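Local coordinates for bifunctional protein PutA (Bdellovibrio bacteriovorus, PDB 5UR2) that probably couples proline dehydrogenation to NAD-dependent oxidation of L-glutamate gamma-semialdehyde, yielding L-glutamate in proline breakdown, at residues 197-202 with 247-252. Sequence-based numbering, arbitrary orientation.
Sequences VKMTAL and HLTLEV. With P5F (N-propargylglycine-modified flavin adenine dinucleotide), chain F.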
loop_
_atom_site.group_PDB
_atom_site.type_symbol
_atom_site.label_atom_id
_atom_site.label_comp_id
_atom_site.label_asym_id
_atom_site.label_seq_id
_atom_site.Cartn_x
_atom_site.Cartn_y
_atom_site.Cartn_z
ATOM N N VAL B 197 -23.071 -44.400 -21.430
ATOM C CA VAL B 197 -22.211 -44.644 -20.282
ATOM C C VAL B 197 -21.230 -43.496 -20.054
ATOM O O VAL B 197 -20.602 -43.016 -20.998
ATOM C CB VAL B 197 -21.438 -45.968 -20.475
ATOM C CG1 VAL B 197 -20.536 -46.250 -19.279
ATOM C CG2 VAL B 197 -22.410 -47.120 -20.686
ATOM N N LYS B 198 -21.076 -43.084 -18.796
ATOM C CA LYS B 198 -20.137 -42.020 -18.426
ATOM C C LYS B 198 -18.891 -42.714 -17.919
ATOM O O LYS B 198 -18.939 -43.472 -16.914
ATOM C CB LYS B 198 -20.737 -41.052 -17.405
ATOM C CG LYS B 198 -21.052 -39.610 -17.793
ATOM C CD LYS B 198 -22.350 -39.221 -18.478
ATOM C CE LYS B 198 -22.332 -37.985 -19.366
ATOM N NZ LYS B 198 -23.539 -37.604 -20.109
ATOM N N MET B 199 -17.762 -42.497 -18.585
ATOM C CA MET B 199 -16.552 -43.252 -18.284
ATOM C C MET B 199 -16.036 -43.043 -16.855
ATOM O O MET B 199 -15.762 -44.009 -16.147
ATOM C CB MET B 199 -15.429 -42.895 -19.270
ATOM C CG MET B 199 -14.206 -43.817 -19.136
ATOM S SD MET B 199 -12.795 -43.357 -20.148
ATOM C CE MET B 199 -12.306 -41.797 -19.384
ATOM N N THR B 200 -15.888 -41.789 -16.418
ATOM C CA THR B 200 -15.311 -41.572 -15.097
ATOM C C THR B 200 -16.203 -42.060 -13.965
ATOM O O THR B 200 -15.736 -42.138 -12.830
ATOM C CB THR B 200 -14.989 -40.104 -14.891
ATOM O OG1 THR B 200 -16.217 -39.365 -14.786
ATOM C CG2 THR B 200 -14.165 -39.619 -16.072
ATOM N N ALA B 201 -17.464 -42.392 -14.232
ATOM C CA ALA B 201 -18.284 -42.960 -13.179
ATOM C C ALA B 201 -17.882 -44.384 -12.822
ATOM O O ALA B 201 -18.320 -44.886 -11.784
ATOM C CB ALA B 201 -19.751 -42.929 -13.585
ATOM N N LEU B 202 -17.057 -45.032 -13.640
ATOM C CA LEU B 202 -16.672 -46.418 -13.427
ATOM C C LEU B 202 -15.387 -46.592 -12.630
ATOM O O LEU B 202 -15.034 -47.730 -12.315
ATOM C CB LEU B 202 -16.506 -47.134 -14.762
ATOM C CG LEU B 202 -17.822 -47.294 -15.495
ATOM C CD1 LEU B 202 -17.576 -47.689 -16.937
ATOM C CD2 LEU B 202 -18.599 -48.352 -14.765
ATOM N N HIS B 247 -8.890 -36.881 -24.202
ATOM C CA HIS B 247 -7.926 -37.725 -24.901
ATOM C C HIS B 247 -7.917 -39.135 -24.312
ATOM O O HIS B 247 -7.917 -40.129 -25.051
ATOM C CB HIS B 247 -6.540 -37.066 -24.847
ATOM C CG HIS B 247 -5.496 -37.777 -25.648
ATOM N ND1 HIS B 247 -4.143 -37.548 -25.482
ATOM C CD2 HIS B 247 -5.600 -38.724 -26.613
ATOM C CE1 HIS B 247 -3.463 -38.322 -26.310
ATOM N NE2 HIS B 247 -4.323 -39.048 -27.004
ATOM N N LEU B 248 -7.962 -39.239 -22.983
ATOM C CA LEU B 248 -7.994 -40.552 -22.350
ATOM C C LEU B 248 -9.222 -41.351 -22.793
ATOM O O LEU B 248 -9.125 -42.548 -23.078
ATOM C CB LEU B 248 -7.954 -40.385 -20.833
ATOM C CG LEU B 248 -7.965 -41.640 -19.958
ATOM C CD1 LEU B 248 -6.739 -42.500 -20.235
ATOM C CD2 LEU B 248 -8.035 -41.251 -18.490
ATOM N N THR B 249 -10.380 -40.696 -22.879
ATOM C CA THR B 249 -11.601 -41.377 -23.298
ATOM C C THR B 249 -11.465 -41.942 -24.706
ATOM O O THR B 249 -11.950 -43.042 -24.994
ATOM C CB THR B 249 -12.791 -40.422 -23.195
ATOM O OG1 THR B 249 -12.866 -39.931 -21.849
ATOM C CG2 THR B 249 -14.104 -41.144 -23.537
ATOM N N LEU B 250 -10.815 -41.199 -25.600
ATOM C CA LEU B 250 -10.674 -41.673 -26.968
ATOM C C LEU B 250 -9.751 -42.891 -27.050
ATOM O O LEU B 250 -10.037 -43.837 -27.793
ATOM C CB LEU B 250 -10.180 -40.533 -27.856
ATOM C CG LEU B 250 -11.218 -39.409 -28.010
ATOM C CD1 LEU B 250 -10.707 -38.309 -28.928
ATOM C CD2 LEU B 250 -12.549 -39.959 -28.499
ATOM N N GLU B 251 -8.641 -42.887 -26.301
ATOM C CA GLU B 251 -7.776 -44.063 -26.257
ATOM C C GLU B 251 -8.500 -45.254 -25.632
ATOM O O GLU B 251 -8.397 -46.382 -26.122
ATOM C CB GLU B 251 -6.488 -43.752 -25.483
ATOM C CG GLU B 251 -5.593 -42.766 -26.202
ATOM C CD GLU B 251 -4.215 -42.664 -25.599
ATOM O OE1 GLU B 251 -3.876 -43.463 -24.696
ATOM O OE2 GLU B 251 -3.465 -41.778 -26.034
ATOM N N VAL B 252 -9.239 -45.022 -24.547
ATOM C CA VAL B 252 -9.991 -46.105 -23.920
ATOM C C VAL B 252 -10.950 -46.726 -24.928
ATOM O O VAL B 252 -10.988 -47.948 -25.113
ATOM C CB VAL B 252 -10.722 -45.577 -22.671
ATOM C CG1 VAL B 252 -11.756 -46.560 -22.171
ATOM C CG2 VAL B 252 -9.716 -45.220 -21.567
HETATM P PA P5F F . -26.873 -24.377 -29.872
HETATM O O1A P5F F . -26.925 -24.252 -31.433
HETATM O O2A P5F F . -27.474 -23.315 -29.094
HETATM O O5B P5F F . -25.490 -24.401 -29.281
HETATM C C5B P5F F . -25.169 -24.141 -27.920
HETATM C C4B P5F F . -23.728 -24.609 -27.664
HETATM O O4B P5F F . -22.752 -23.772 -28.237
HETATM C C3B P5F F . -23.302 -24.736 -26.230
HETATM O O3B P5F F . -23.786 -25.875 -25.629
HETATM C C2B P5F F . -21.829 -24.737 -26.335
HETATM O O2B P5F F . -21.397 -26.008 -26.679
HETATM C C1B P5F F . -21.579 -23.813 -27.473
HETATM N N9A P5F F . -21.259 -22.463 -27.085
HETATM C C8A P5F F . -22.017 -21.595 -26.311
HETATM N N7A P5F F . -21.363 -20.431 -26.212
HETATM C C5A P5F F . -20.165 -20.492 -26.926
HETATM C C6A P5F F . -19.103 -19.619 -27.154
HETATM N N6A P5F F . -19.114 -18.292 -26.606
HETATM N N1A P5F F . -18.047 -20.006 -27.895
HETATM C C2A P5F F . -17.992 -21.241 -28.437
HETATM N N3A P5F F . -19.003 -22.129 -28.208
HETATM C C4A P5F F . -20.079 -21.798 -27.483
HETATM N N1 P5F F . -22.397 -32.579 -24.471
HETATM C C2 P5F F . -21.093 -33.094 -24.128
HETATM O O2 P5F F . -20.059 -32.198 -23.971
HETATM N N3 P5F F . -20.873 -34.501 -23.965
HETATM C C4 P5F F . -21.915 -35.448 -24.124
HETATM O O4 P5F F . -21.630 -36.808 -23.951
HETATM C C4X P5F F . -23.294 -34.905 -24.477
HETATM N N5 P5F F . -24.468 -35.773 -24.533
HETATM C C5X P5F F . -25.621 -35.251 -25.293
HETATM C C6 P5F F . -26.616 -36.200 -25.881
HETATM C C7 P5F F . -27.674 -35.707 -26.684
HETATM C C7M P5F F . -28.673 -36.679 -27.273
HETATM C C8 P5F F . -27.798 -34.309 -26.940
HETATM C C8M P5F F . -28.908 -33.749 -27.793
HETATM C C9 P5F F . -26.859 -33.404 -26.391
HETATM C C9A P5F F . -25.745 -33.913 -25.542
HETATM N N10 P5F F . -24.762 -32.976 -24.993
HETATM C C10 P5F F . -23.484 -33.524 -24.633
HETATM C "C1'" P5F F . -24.970 -31.507 -24.980
HETATM C "C2'" P5F F . -24.604 -30.850 -26.311
HETATM O "O2'" P5F F . -23.240 -30.931 -26.478
HETATM C "C3'" P5F F . -25.045 -29.392 -26.454
HETATM O "O3'" P5F F . -24.405 -28.646 -25.488
HETATM C "C4'" P5F F . -26.540 -29.153 -26.307
HETATM O "O4'" P5F F . -27.182 -30.308 -26.726
HETATM C "C5'" P5F F . -27.076 -27.878 -26.986
HETATM O "O5'" P5F F . -26.493 -27.612 -28.247
HETATM P P P5F F . -27.288 -27.080 -29.557
HETATM O O1P P5F F . -26.718 -27.470 -30.974
HETATM O O2P P5F F . -28.751 -27.543 -29.201
HETATM O O3P P5F F . -27.567 -25.503 -29.193
HETATM C C21 P5F F . -24.495 -36.282 -21.966
HETATM C C22 P5F F . -24.494 -36.131 -23.309
HETATM C C23 P5F F . -23.289 -36.885 -21.226
#
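Met199 reaches helix 246-257 through a chain that is extended at its first two torsions, with CG anti to the backbone N (chi1 -171°) and SD anti to CA, and then bends at the last (chi3 67°), which lays the methyl CE against Thr249. The tip of this one side chain carries the contact. CE lies 3.1 Å from Thr249 OG1, a close approach of a methyl carbon to a hydroxyl, as the two side chains run past each other in opposite directions. Thr249 OG1 stands beside its own backbone N (chi1 -56°) and is hydrogen-bonded to Val245 O one turn earlier in the chain, so this buried hydroxyl has a polar partner while its flank faces the thioether. One turn further along the helix, Val252 meets the sulfur instead of the methyl: Met199 SD is 3.9 Å from Val252 CG2, with CB and CG1 at similar separations. Leu248 adds a looser apolar touch, its CG 4.4 Å from Met199 CE.

The residue just before this methionine serves the flavin site. Lys198 NZ is joined covalently to C23 of the N-propargylglycine-modified FAD at 1.4 Å, the link left by mechanism-based inactivation, and is also hydrogen-bonded to Tyr403 OH. The turn that follows strand 194-197 thus sends adjacent side chains to different places, Lys198 to the cofactor and Met199 into the protein interior.

In the proline dehydrogenase barrel, the contact joins the loop after the second strand, 194-197, to the helix after the third, 235-238. Leu238 of that third strand touches both Met199 and Thr249, and Leu218 of the intervening helix 211-232 packs against both Met199 and Leu248.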